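PDB 5VTL: Tb427.07.360- putative uncharacterized metacyclic invariant surface protein from Trypanosoma brucei from Trypanosoma brucei, which is of unknown function but is probably an invariant surface protein of the metacyclic parasite, with an extended helical architecture and a sequence related to the glutamic acid/alanine-rich proteins. Local coordinates for residues 1-6 and 154-159; 15-19 and 104-109; 42-46 and 72-77; 89-94 and 177-183. All coordinates share one frame; numbering follows the deposited sequence.

The four contacts illustrate how a long helical rod is held together at successive levels. Interaction 1 joins the start of helix 4-58 to the turn that opens helix 157-209, and interaction 2, about 16 Å away between centres, sets helix 4-58 against helix 105-116 at the same end. Interaction 4 pairs helices 63-102 and 157-209 near the middle of the chain, and interaction 3 pairs helices 4-58 and 63-102 on the far side, about 56 Å from interaction 1 centre to centre. Along the chain, interaction 3 falls within the span of interaction 2, and that within interaction 1, whereas interaction 4 interleaves with both. Three long helices thus meet at separate levels, with short helix 105-116 added at one end.

Interaction 1 of 4, residues 1-6 and 154-159; sequences QNTVSH and FFTGDI
Q1 lays its extended side chain across that of T156 at about a right angle, and the amide grips the turn between helices 141-154 and 157-209 with both of its ends. OE1 of Q1 accepts from T156 N at 3.0 Å, the donor standing 21° out of the carbonyl plane, while NE2 of Q1 donates to T156 OG1 over a longer 3.3 Å. Two bonds to one residue restrain the rotation of the amide. NE2 of Q1 also comes within 3.5 Å of CD1 of I159, whose side chain arrives from the opposite direction.

H6 turns the edge of its imidazole toward the face of F155, a T-shaped pair with centroids 4.6 Å apart and planes at 65°; a chi1 of -66° swings the imidazole so that ND1 stands over the centre of the phenyl ring. CB of H6 also comes close to CZ of F155, at 3.6 Å. The ring of F154 reaches S5, whose CB sits over one face in a CH-pi contact 3.6 Å from the centroid. Helix 105-116 supplies Y111, which touches H6 and hydrogen-bonds the backbone oxygen of Q1.

T156 occupies the N-cap position of helix 157-209, yet its hydroxyl makes no capping bond and accepts from Q1 NE2. The chemistry is therefore divided: a polar clasp at the exposed end, where Q1 bonds a backbone N-H and a hydroxyl, and aromatic packing around the buried H6, together tying the N-terminus to the last helix.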
loop_
_atom_site.group_PDB
_atom_site.type_symbol
_atom_site.label_atom_id
_atom_site.label_comp_id
_atom_site.label_asym_id
_atom_site.label_seq_id
_atom_site.Cartn_x
_atom_site.Cartn_y
_atom_site.Cartn_z
ATOM N N GLN A 1 -30.143 14.971 13.543
ATOM C CA GLN A 1 -29.382 14.454 12.388
ATOM C C GLN A 1 -29.184 12.959 12.547
ATOM O O GLN A 1 -28.066 12.470 12.669
ATOM C CB GLN A 1 -28.038 15.180 12.219
ATOM C CG GLN A 1 -28.236 16.677 11.924
ATOM C CD GLN A 1 -26.964 17.437 11.557
ATOM O OE1 GLN A 1 -26.381 17.227 10.489
ATOM N NE2 GLN A 1 -26.563 18.367 12.420
ATOM N N ASN A 2 -30.299 12.239 12.550
ATOM C CA ASN A 2 -30.271 10.792 12.765
ATOM C C ASN A 2 -31.166 10.012 11.789
ATOM O O ASN A 2 -31.733 8.971 12.120
ATOM C CB ASN A 2 -30.638 10.470 14.208
ATOM C CG ASN A 2 -31.974 11.023 14.614
ATOM O OD1 ASN A 2 -32.728 11.572 13.792
ATOM N ND2 ASN A 2 -32.274 10.915 15.905
ATOM N N THR A 3 -31.260 10.519 10.572
ATOM C CA THR A 3 -31.933 9.794 9.516
ATOM C C THR A 3 -31.092 8.588 9.099
ATOM O O THR A 3 -29.895 8.520 9.385
ATOM C CB THR A 3 -32.138 10.678 8.285
ATOM O OG1 THR A 3 -30.881 10.911 7.655
ATOM C CG2 THR A 3 -32.786 12.009 8.660
ATOM N N VAL A 4 -31.723 7.654 8.398
ATOM C CA VAL A 4 -31.019 6.518 7.814
ATOM C C VAL A 4 -29.737 6.939 7.087
ATOM O O VAL A 4 -28.690 6.349 7.306
ATOM C CB VAL A 4 -31.978 5.758 6.868
ATOM C CG1 VAL A 4 -31.241 4.763 6.016
ATOM C CG2 VAL A 4 -33.052 5.074 7.719
ATOM N N SER A 5 -29.805 7.995 6.272
ATOM C CA SER A 5 -28.624 8.441 5.536
ATOM C C SER A 5 -27.515 8.955 6.468
ATOM O O SER A 5 -26.332 8.692 6.204
ATOM C CB SER A 5 -28.993 9.504 4.511
ATOM O OG SER A 5 -29.783 8.932 3.486
ATOM N N HIS A 6 -27.876 9.676 7.532
ATOM C CA HIS A 6 -26.869 10.178 8.477
ATOM C C HIS A 6 -26.177 8.979 9.112
ATOM O O HIS A 6 -24.958 8.913 9.204
ATOM C CB HIS A 6 -27.468 11.010 9.606
ATOM C CG HIS A 6 -28.095 12.307 9.186
ATOM N ND1 HIS A 6 -27.364 13.424 8.851
ATOM C CD2 HIS A 6 -29.393 12.684 9.137
ATOM C CE1 HIS A 6 -28.188 14.421 8.585
ATOM N NE2 HIS A 6 -29.425 13.995 8.744
ATOM N N PHE A 154 -24.584 14.625 3.932
ATOM C CA PHE A 154 -25.758 14.466 4.788
ATOM C C PHE A 154 -25.807 15.313 6.056
ATOM O O PHE A 154 -26.894 15.712 6.474
ATOM C CB PHE A 154 -25.993 12.979 5.081
ATOM C CG PHE A 154 -26.340 12.199 3.851
ATOM C CD1 PHE A 154 -27.542 12.425 3.199
ATOM C CD2 PHE A 154 -25.459 11.281 3.317
ATOM C CE1 PHE A 154 -27.854 11.735 2.057
ATOM C CE2 PHE A 154 -25.771 10.589 2.160
ATOM C CZ PHE A 154 -26.973 10.823 1.533
ATOM N N PHE A 155 -24.658 15.598 6.664
ATOM C CA PHE A 155 -24.626 16.373 7.877
ATOM C C PHE A 155 -24.526 17.837 7.489
ATOM O O PHE A 155 -24.245 18.166 6.325
ATOM C CB PHE A 155 -23.479 15.932 8.787
ATOM C CG PHE A 155 -23.725 14.568 9.435
ATOM C CD1 PHE A 155 -23.439 13.399 8.752
ATOM C CD2 PHE A 155 -24.297 14.477 10.687
ATOM C CE1 PHE A 155 -23.699 12.168 9.322
ATOM C CE2 PHE A 155 -24.542 13.260 11.271
ATOM C CZ PHE A 155 -24.238 12.107 10.598
ATOM N N THR A 156 -24.779 18.695 8.466
ATOM C CA THR A 156 -24.698 20.138 8.285
ATOM C C THR A 156 -23.271 20.599 7.965
ATOM O O THR A 156 -22.289 19.903 8.246
ATOM C CB THR A 156 -25.305 20.881 9.509
ATOM O OG1 THR A 156 -24.695 20.419 10.718
ATOM C CG2 THR A 156 -26.800 20.634 9.592
ATOM N N GLY A 157 -23.159 21.748 7.307
ATOM C CA GLY A 157 -21.866 22.273 6.896
ATOM C C GLY A 157 -20.843 22.443 8.006
ATOM O O GLY A 157 -19.645 22.295 7.768
ATOM N N ASP A 158 -21.297 22.756 9.217
ATOM C CA ASP A 158 -20.373 22.905 10.342
ATOM C C ASP A 158 -19.714 21.560 10.621
ATOM O O ASP A 158 -18.514 21.487 10.873
ATOM C CB ASP A 158 -21.079 23.414 11.594
ATOM C CG ASP A 158 -22.314 22.597 11.961
ATOM O OD1 ASP A 158 -22.976 22.033 11.064
ATOM O OD2 ASP A 158 -22.629 22.518 13.166
ATOM N N ILE A 159 -20.503 20.499 10.524
ATOM C CA ILE A 159 -20.004 19.152 10.774
ATOM C C ILE A 159 -19.108 18.699 9.621
ATOM O O ILE A 159 -18.065 18.067 9.853
ATOM C CB ILE A 159 -21.162 18.198 11.020
ATOM C CG1 ILE A 159 -21.777 18.500 12.402
ATOM C CG2 ILE A 159 -20.728 16.729 10.910
ATOM C CD1 ILE A 159 -23.094 17.856 12.642
#

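Interaction 2 of 4, residues 15-19 and 104-109; sequences EALHG and KTAPID
Helices 15-19 and 105-109 run roughly antiparallel, their axes 10.3 Å apart at an angle of 150°, with L17 and T105 the nearest pair of CA atoms. This wide spacing is bridged by side chains. T105 puts its methyl over one face of the H18 imidazole, CG2 lying 3.8 Å from the ring centroid and 17° off the normal, a CH-pi contact. The same CG2 touches CB of L17 at 3.7 Å, so one methyl fills the angle between two neighbouring side chains of helix 4-58. With OG1 of T105 set between its backbone N and carbonyl carbon (chi1 62°), CG2 is the branch that faces across, while the hydroxyl bonds back to A102 O. Farther along, CD1 of L17 reaches CB of K104 at 3.9 Å and lies more loosely against CG1 of I108.

The D109 carboxylate lies near the H18 ring plane at its edge, too close in the model for the detail to be trusted, and no hydrogen bond forms. The contact between the two segments is thus chiefly apolar: H18 ND1 and D109 OD1 are both tied to S14, one turn before H18, through its backbone oxygen and hydroxyl respectively, and K104 NZ to G166 O.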
loop_
_atom_site.group_PDB
_atom_site.type_symbol
_atom_site.label_atom_id
_atom_site.label_comp_id
_atom_site.label_asym_id
_atom_site.label_seq_id
_atom_site.Cartn_x
_atom_site.Cartn_y
_atom_site.Cartn_z
ATOM N N GLU A 15 -16.508 2.089 10.522
ATOM C CA GLU A 15 -15.953 0.807 10.112
ATOM C C GLU A 15 -14.671 1.008 9.289
ATOM O O GLU A 15 -13.751 0.207 9.345
ATOM C CB GLU A 15 -17.011 -0.014 9.362
ATOM C CG GLU A 15 -18.157 -0.413 10.301
ATOM C CD GLU A 15 -19.247 -1.251 9.662
ATOM O OE1 GLU A 15 -19.396 -1.211 8.425
ATOM O OE2 GLU A 15 -19.963 -1.956 10.435
ATOM N N ALA A 16 -14.604 2.102 8.545
ATOM C CA ALA A 16 -13.370 2.468 7.856
ATOM C C ALA A 16 -12.224 2.696 8.848
ATOM O O ALA A 16 -11.138 2.152 8.685
ATOM C CB ALA A 16 -13.608 3.726 6.998
ATOM N N LEU A 17 -12.467 3.502 9.882
ATOM C CA LEU A 17 -11.428 3.838 10.842
ATOM C C LEU A 17 -11.010 2.596 11.614
ATOM O O LEU A 17 -9.829 2.404 11.861
ATOM C CB LEU A 17 -11.921 4.897 11.821
ATOM C CG LEU A 17 -12.197 6.275 11.222
ATOM C CD1 LEU A 17 -12.987 7.126 12.222
ATOM C CD2 LEU A 17 -10.892 6.932 10.822
ATOM N N HIS A 18 -11.966 1.751 11.994
ATOM C CA HIS A 18 -11.601 0.528 12.707
ATOM C C HIS A 18 -10.902 -0.483 11.826
ATOM O O HIS A 18 -10.255 -1.415 12.321
ATOM C CB HIS A 18 -12.825 -0.116 13.328
ATOM C CG HIS A 18 -13.272 0.569 14.572
ATOM N ND1 HIS A 18 -14.371 1.398 14.609
ATOM C CD2 HIS A 18 -12.737 0.583 15.815
ATOM C CE1 HIS A 18 -14.508 1.875 15.836
ATOM N NE2 HIS A 18 -13.531 1.394 16.585
ATOM N N GLY A 19 -11.083 -0.342 10.522
ATOM C CA GLY A 19 -10.414 -1.215 9.583
ATOM C C GLY A 19 -8.960 -0.879 9.325
ATOM O O GLY A 19 -8.214 -1.727 8.856
ATOM N N LYS A 104 -9.889 8.963 16.250
ATOM C CA LYS A 104 -11.072 9.530 15.643
ATOM C C LYS A 104 -12.313 8.653 15.817
ATOM O O LYS A 104 -13.410 9.097 15.511
ATOM C CB LYS A 104 -10.828 9.734 14.159
ATOM C CG LYS A 104 -9.769 10.755 13.883
ATOM C CD LYS A 104 -9.732 11.135 12.432
ATOM C CE LYS A 104 -8.652 12.173 12.186
ATOM N NZ LYS A 104 -8.817 13.375 13.050
ATOM N N THR A 105 -12.147 7.430 16.319
ATOM C CA THR A 105 -13.289 6.523 16.442
ATOM C C THR A 105 -14.287 6.938 17.527
ATOM O O THR A 105 -15.482 6.806 17.329
ATOM C CB THR A 105 -12.855 5.052 16.679
ATOM O OG1 THR A 105 -12.120 4.932 17.904
ATOM C CG2 THR A 105 -11.985 4.523 15.496
ATOM N N ALA A 106 -13.805 7.404 18.684
ATOM C CA ALA A 106 -14.709 7.647 19.822
ATOM C C ALA A 106 -15.884 8.594 19.526
ATOM O O ALA A 106 -17.026 8.269 19.836
ATOM C CB ALA A 106 -13.909 8.121 21.071
ATOM N N PRO A 107 -15.626 9.770 18.927
ATOM C CA PRO A 107 -16.798 10.620 18.624
ATOM C C PRO A 107 -17.831 9.989 17.651
ATOM O O PRO A 107 -19.036 10.188 17.815
ATOM C CB PRO A 107 -16.172 11.875 18.011
ATOM C CG PRO A 107 -14.701 11.831 18.411
ATOM C CD PRO A 107 -14.358 10.389 18.486
ATOM N N ILE A 108 -17.365 9.236 16.662
ATOM C CA ILE A 108 -18.263 8.620 15.685
ATOM C C ILE A 108 -19.047 7.511 16.372
ATOM O O ILE A 108 -20.259 7.380 16.224
ATOM C CB ILE A 108 -17.493 8.033 14.486
ATOM C CG1 ILE A 108 -16.468 9.043 13.969
ATOM C CG2 ILE A 108 -18.467 7.590 13.376
ATOM C CD1 ILE A 108 -17.017 10.343 13.600
ATOM N N ASP A 109 -18.350 6.701 17.149
ATOM C CA ASP A 109 -19.030 5.615 17.830
ATOM C C ASP A 109 -19.993 6.103 18.930
ATOM O O ASP A 109 -21.022 5.474 19.180
ATOM C CB ASP A 109 -17.997 4.639 18.387
ATOM C CG ASP A 109 -17.278 3.879 17.305
ATOM O OD1 ASP A 109 -17.813 3.770 16.170
ATOM O OD2 ASP A 109 -16.165 3.377 17.600
#

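Interaction 3 of 4, residues 42-46 and 72-77; sequences REGCQ and ALKEAE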
loop_
_atom_site.group_PDB
_atom_site.type_symbol
_atom_site.label_atom_id
_atom_site.label_comp_id
_atom_site.label_asym_id
_atom_site.label_seq_id
_atom_site.Cartn_x
_atom_site.Cartn_y
_atom_site.Cartn_z
ATOM N N ARG A 42 17.976 -9.543 -7.917
ATOM C CA ARG A 42 19.354 -9.112 -7.941
ATOM C C ARG A 42 20.276 -10.331 -7.845
ATOM O O ARG A 42 21.303 -10.419 -8.529
ATOM C CB ARG A 42 19.595 -8.115 -6.808
ATOM C CG ARG A 42 21.047 -7.625 -6.651
ATOM C CD ARG A 42 21.857 -8.456 -5.665
ATOM N NE ARG A 42 21.269 -8.389 -4.341
ATOM C CZ ARG A 42 21.502 -9.246 -3.356
ATOM N NH1 ARG A 42 22.324 -10.276 -3.521
ATOM N NH2 ARG A 42 20.872 -9.088 -2.203
ATOM N N GLU A 43 19.919 -11.280 -6.997
ATOM C CA GLU A 43 20.700 -12.522 -6.911
ATOM C C GLU A 43 20.772 -13.216 -8.286
ATOM O O GLU A 43 21.820 -13.701 -8.697
ATOM C CB GLU A 43 20.080 -13.460 -5.875
ATOM C CG GLU A 43 20.405 -13.068 -4.448
ATOM C CD GLU A 43 19.480 -13.744 -3.430
ATOM O OE1 GLU A 43 18.649 -14.575 -3.848
ATOM O OE2 GLU A 43 19.560 -13.409 -2.235
ATOM N N GLY A 44 19.660 -13.221 -9.009
ATOM C CA GLY A 44 19.608 -13.798 -10.338
ATOM C C GLY A 44 20.511 -13.059 -11.313
ATOM O O GLY A 44 21.076 -13.658 -12.228
ATOM N N CYS A 45 20.636 -11.746 -11.136
ATOM C CA CYS A 45 21.566 -10.971 -11.959
ATOM C C CYS A 45 22.994 -11.334 -11.638
ATOM O O CYS A 45 23.822 -11.398 -12.517
ATOM C CB CYS A 45 21.389 -9.467 -11.749
ATOM S SG CYS A 45 19.864 -8.846 -12.437
ATOM N N GLN A 46 23.301 -11.531 -10.360
ATOM C CA GLN A 46 24.636 -11.955 -9.973
ATOM C C GLN A 46 25.008 -13.286 -10.612
ATOM O O GLN A 46 26.156 -13.476 -11.050
ATOM C CB GLN A 46 24.717 -12.036 -8.441
ATOM C CG GLN A 46 24.772 -10.651 -7.802
ATOM C CD GLN A 46 24.712 -10.717 -6.301
ATOM O OE1 GLN A 46 23.868 -11.410 -5.748
ATOM N NE2 GLN A 46 25.596 -9.992 -5.630
ATOM N N ALA A 72 22.882 -4.722 -16.222
ATOM C CA ALA A 72 21.613 -5.202 -15.683
ATOM C C ALA A 72 21.731 -5.407 -14.180
ATOM O O ALA A 72 20.849 -4.995 -13.450
ATOM C CB ALA A 72 21.210 -6.477 -16.364
ATOM N N LEU A 73 22.835 -6.009 -13.720
ATOM C CA LEU A 73 23.064 -6.181 -12.269
ATOM C C LEU A 73 23.070 -4.833 -11.560
ATOM O O LEU A 73 22.446 -4.661 -10.503
ATOM C CB LEU A 73 24.385 -6.911 -11.976
ATOM C CG LEU A 73 24.834 -6.999 -10.497
ATOM C CD1 LEU A 73 23.807 -7.666 -9.601
ATOM C CD2 LEU A 73 26.116 -7.769 -10.387
ATOM N N LYS A 74 23.772 -3.867 -12.139
ATOM C CA LYS A 74 23.796 -2.535 -11.562
ATOM C C LYS A 74 22.366 -1.991 -11.444
ATOM O O LYS A 74 21.999 -1.413 -10.409
ATOM C CB LYS A 74 24.719 -1.603 -12.366
ATOM C CG LYS A 74 24.844 -0.201 -11.768
ATOM C CD LYS A 74 25.873 0.685 -12.502
ATOM C CE LYS A 74 25.311 1.096 -13.830
ATOM N NZ LYS A 74 24.041 1.909 -13.758
ATOM N N GLU A 75 21.540 -2.182 -12.475
ATOM C CA GLU A 75 20.159 -1.723 -12.417
ATOM C C GLU A 75 19.331 -2.433 -11.346
ATOM O O GLU A 75 18.490 -1.825 -10.685
ATOM C CB GLU A 75 19.480 -1.902 -13.774
ATOM C CG GLU A 75 19.666 -0.706 -14.663
ATOM C CD GLU A 75 18.981 -0.852 -15.990
ATOM O OE1 GLU A 75 18.660 0.178 -16.612
ATOM O OE2 GLU A 75 18.789 -1.998 -16.418
ATOM N N ALA A 76 19.516 -3.739 -11.232
ATOM C CA ALA A 76 18.820 -4.529 -10.216
ATOM C C ALA A 76 19.258 -4.127 -8.803
ATOM O O ALA A 76 18.447 -4.080 -7.872
ATOM C CB ALA A 76 19.080 -6.000 -10.452
ATOM N N GLU A 77 20.540 -3.830 -8.638
ATOM C CA GLU A 77 21.041 -3.378 -7.335
ATOM C C GLU A 77 20.375 -2.058 -6.957
ATOM O O GLU A 77 19.902 -1.903 -5.835
ATOM C CB GLU A 77 22.566 -3.255 -7.357
ATOM C CG GLU A 77 23.257 -4.617 -7.390
ATOM C CD GLU A 77 24.770 -4.536 -7.467
ATOM O OE1 GLU A 77 25.439 -5.344 -6.782
ATOM O OE2 GLU A 77 25.291 -3.681 -8.212
#
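Apolar packing carries this contact, and C45 and L73 lie at its heart. CD1 of L73 touches CB of C45 at 3.7 Å and CG of Q46 at 3.6 Å, so that the leucine reaches over two successive residues of the opposing helix; its CG, anti to the backbone N (chi1 172°), sends the branched end across. The sulfur of C45 turns to another neighbour, SG lying 3.6 Å from CB of A76. That small methyl also sits against CA of R42, which lets the backbones approach closely: the CA atoms of R42 and A76 are 5.1 Å apart.

The long polar residues join through their aliphatic parts, CG of R42 meeting CG of E77 at 3.8 Å. No hydrogen bond passes between the two segments. R42, its chain bent at chi2 and chi3, instead runs along its own helix toward the next turn, where NH1 donates to Q46 OE1 at 2.9 Å; the acceptor lies in the guanidinium plane, whereas the donor stands well above the amide's carbonyl plane. The charge of R42 is met by a salt bridge from NE to E80, one turn beyond E77.

Helices 42-46 and 72-77 run antiparallel, with axes 8.8 Å apart at 160°. A194, E195 and A198 of helix 157-209 also pack against this pair, giving the layout of an elongated up-down-up three-helix bundle with small residues at the interface.

Interaction 4 of 4, residues 89-94 and 177-183; sequences DVEQYA and LEAAVRR
V90 and A180 meet most closely among the apolar side chains here, CG2 of V90 lying 3.5 Å from CB of A180. The same methyl leans on V181, where it touches CG2 at 3.8 Å, while the other branch, CG1, faces CD1 of L177. L177 reaches in from helix 157-209: with CG anti to the backbone N (chi1 175°), its CD1 lies between V90 and A94, and its CB packs on CB of Y93 at 3.7 Å. The ring of Y93 presents an edge to the methyl of A180, at a looser distance.

At the end of this apolar strip a salt bridge joins the helices. R183 NH1 donates to D89 OD2 over 2.8 Å, reaching the oxygen on its anti side, with carboxylate and guanidinium planes 69° apart. A water gives OD2 a second donor and accepts from R183 NE, so two routes link the same pair.

Helices 89-94 and 177-183 are antiparallel, axes 8.6 Å apart at 159°, as neighbours in an antiparallel helical bundle; helix 4-58 completes the core, A31 touching V90, K28 touching A94, and V24 and L27 packing on L177.

Farther out, the R183 guanidinium lies flat over its own helix, with A180 CA 3.6 Å from the guanidinium plane, under its centre, and the bend at chi3 turns its edge toward D89. Y93 also rests against E173 and Q176, which precede L177 in helix 157-209.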
loop_
_atom_site.group_PDB
_atom_site.type_symbol
_atom_site.label_atom_id
_atom_site.label_comp_id
_atom_site.label_asym_id
_atom_site.label_seq_id
_atom_site.Cartn_x
_atom_site.Cartn_y
_atom_site.Cartn_z
ATOM N N ASP A 89 9.934 3.605 4.245
ATOM C CA ASP A 89 8.843 4.579 4.194
ATOM C C ASP A 89 7.488 3.973 4.604
ATOM O O ASP A 89 6.754 4.564 5.403
ATOM C CB ASP A 89 8.714 5.187 2.800
ATOM C CG ASP A 89 9.927 6.032 2.410
ATOM O OD1 ASP A 89 10.774 6.316 3.293
ATOM O OD2 ASP A 89 10.012 6.415 1.220
ATOM N N VAL A 90 7.153 2.814 4.052
ATOM C CA VAL A 90 5.902 2.121 4.378
ATOM C C VAL A 90 5.794 1.911 5.887
ATOM O O VAL A 90 4.730 2.094 6.502
ATOM C CB VAL A 90 5.823 0.754 3.645
ATOM C CG1 VAL A 90 4.700 -0.120 4.179
ATOM C CG2 VAL A 90 5.636 0.963 2.135
ATOM N N GLU A 91 6.904 1.521 6.485
ATOM C CA GLU A 91 6.897 1.160 7.886
ATOM C C GLU A 91 6.593 2.387 8.747
ATOM O O GLU A 91 5.906 2.305 9.765
ATOM C CB GLU A 91 8.247 0.556 8.244
ATOM C CG GLU A 91 8.330 -0.931 7.903
ATOM C CD GLU A 91 9.739 -1.479 7.971
ATOM O OE1 GLU A 91 10.671 -0.671 8.170
ATOM O OE2 GLU A 91 9.913 -2.718 7.816
ATOM N N GLN A 92 7.104 3.529 8.319
ATOM C CA GLN A 92 6.892 4.784 9.019
ATOM C C GLN A 92 5.438 5.170 8.870
ATOM O O GLN A 92 4.758 5.402 9.856
ATOM C CB GLN A 92 7.821 5.832 8.429
ATOM C CG GLN A 92 7.490 7.279 8.650
ATOM C CD GLN A 92 8.336 8.168 7.740
ATOM O OE1 GLN A 92 9.304 7.698 7.121
ATOM N NE2 GLN A 92 7.967 9.443 7.638
ATOM N N TYR A 93 4.935 5.193 7.639
ATOM C CA TYR A 93 3.553 5.597 7.436
ATOM C C TYR A 93 2.557 4.607 8.014
ATOM O O TYR A 93 1.479 5.009 8.455
ATOM C CB TYR A 93 3.291 5.844 5.945
ATOM C CG TYR A 93 4.158 6.949 5.408
ATOM C CD1 TYR A 93 4.198 8.209 6.026
ATOM C CD2 TYR A 93 4.960 6.738 4.311
ATOM C CE1 TYR A 93 5.013 9.228 5.528
ATOM C CE2 TYR A 93 5.779 7.748 3.805
ATOM C CZ TYR A 93 5.807 8.984 4.422
ATOM O OH TYR A 93 6.629 9.970 3.907
ATOM N N ALA A 94 2.890 3.320 7.981
ATOM C CA ALA A 94 2.036 2.297 8.577
ATOM C C ALA A 94 2.002 2.381 10.100
ATOM O O ALA A 94 1.045 1.894 10.719
ATOM C CB ALA A 94 2.464 0.900 8.137
ATOM N N LEU A 177 1.369 6.389 2.614
ATOM C CA LEU A 177 1.501 4.950 2.765
ATOM C C LEU A 177 1.260 4.244 1.432
ATOM O O LEU A 177 2.059 3.424 1.011
ATOM C CB LEU A 177 0.525 4.446 3.841
ATOM C CG LEU A 177 0.451 2.928 4.059
ATOM C CD1 LEU A 177 1.825 2.317 4.291
ATOM C CD2 LEU A 177 -0.479 2.622 5.247
ATOM N N GLU A 178 0.175 4.580 0.751
ATOM C CA GLU A 178 -0.145 3.925 -0.501
ATOM C C GLU A 178 0.926 4.205 -1.558
ATOM O O GLU A 178 1.264 3.331 -2.363
ATOM C CB GLU A 178 -1.528 4.363 -1.011
ATOM C CG GLU A 178 -2.685 3.918 -0.108
ATOM C CD GLU A 178 -4.062 4.021 -0.758
ATOM O OE1 GLU A 178 -4.266 4.762 -1.761
ATOM O OE2 GLU A 178 -4.954 3.313 -0.252
ATOM N N ALA A 179 1.454 5.419 -1.552
ATOM C CA ALA A 179 2.455 5.827 -2.535
ATOM C C ALA A 179 3.756 5.068 -2.313
ATOM O O ALA A 179 4.430 4.682 -3.272
ATOM C CB ALA A 179 2.690 7.337 -2.469
ATOM N N ALA A 180 4.083 4.829 -1.055
ATOM C CA ALA A 180 5.287 4.098 -0.689
ATOM C C ALA A 180 5.167 2.648 -1.097
ATOM O O ALA A 180 6.112 2.048 -1.625
ATOM C CB ALA A 180 5.550 4.214 0.806
ATOM N N VAL A 181 3.991 2.080 -0.848
ATOM C CA VAL A 181 3.693 0.728 -1.296
ATOM C C VAL A 181 3.847 0.595 -2.821
ATOM O O VAL A 181 4.399 -0.393 -3.316
ATOM C CB VAL A 181 2.261 0.313 -0.847
ATOM C CG1 VAL A 181 1.791 -0.982 -1.528
ATOM C CG2 VAL A 181 2.242 0.152 0.663
ATOM N N ARG A 182 3.326 1.566 -3.558
ATOM C CA ARG A 182 3.479 1.585 -5.002
ATOM C C ARG A 182 4.970 1.657 -5.402
ATOM O O ARG A 182 5.404 0.990 -6.351
ATOM C CB ARG A 182 2.706 2.767 -5.555
ATOM C CG ARG A 182 2.681 2.893 -7.064
ATOM C CD ARG A 182 1.925 4.180 -7.445
ATOM N NE ARG A 182 0.912 4.539 -6.432
ATOM C CZ ARG A 182 0.759 5.744 -5.867
ATOM N NH1 ARG A 182 -0.194 5.936 -4.947
ATOM N NH2 ARG A 182 1.545 6.765 -6.208
ATOM N N ARG A 183 5.754 2.443 -4.675
ATOM C CA ARG A 183 7.182 2.572 -4.982
ATOM C C ARG A 183 7.914 1.259 -4.790
ATOM O O ARG A 183 8.799 0.900 -5.583
ATOM C CB ARG A 183 7.831 3.672 -4.135
ATOM C CG ARG A 183 7.445 5.052 -4.591
ATOM C CD ARG A 183 8.339 6.126 -4.009
ATOM N NE ARG A 183 8.405 6.149 -2.548
ATOM C CZ ARG A 183 7.571 6.820 -1.754
ATOM N NH1 ARG A 183 7.753 6.791 -0.440
ATOM N NH2 ARG A 183 6.547 7.504 -2.265
HETATM O O HOH W 1 10.943 5.508 -1.366
#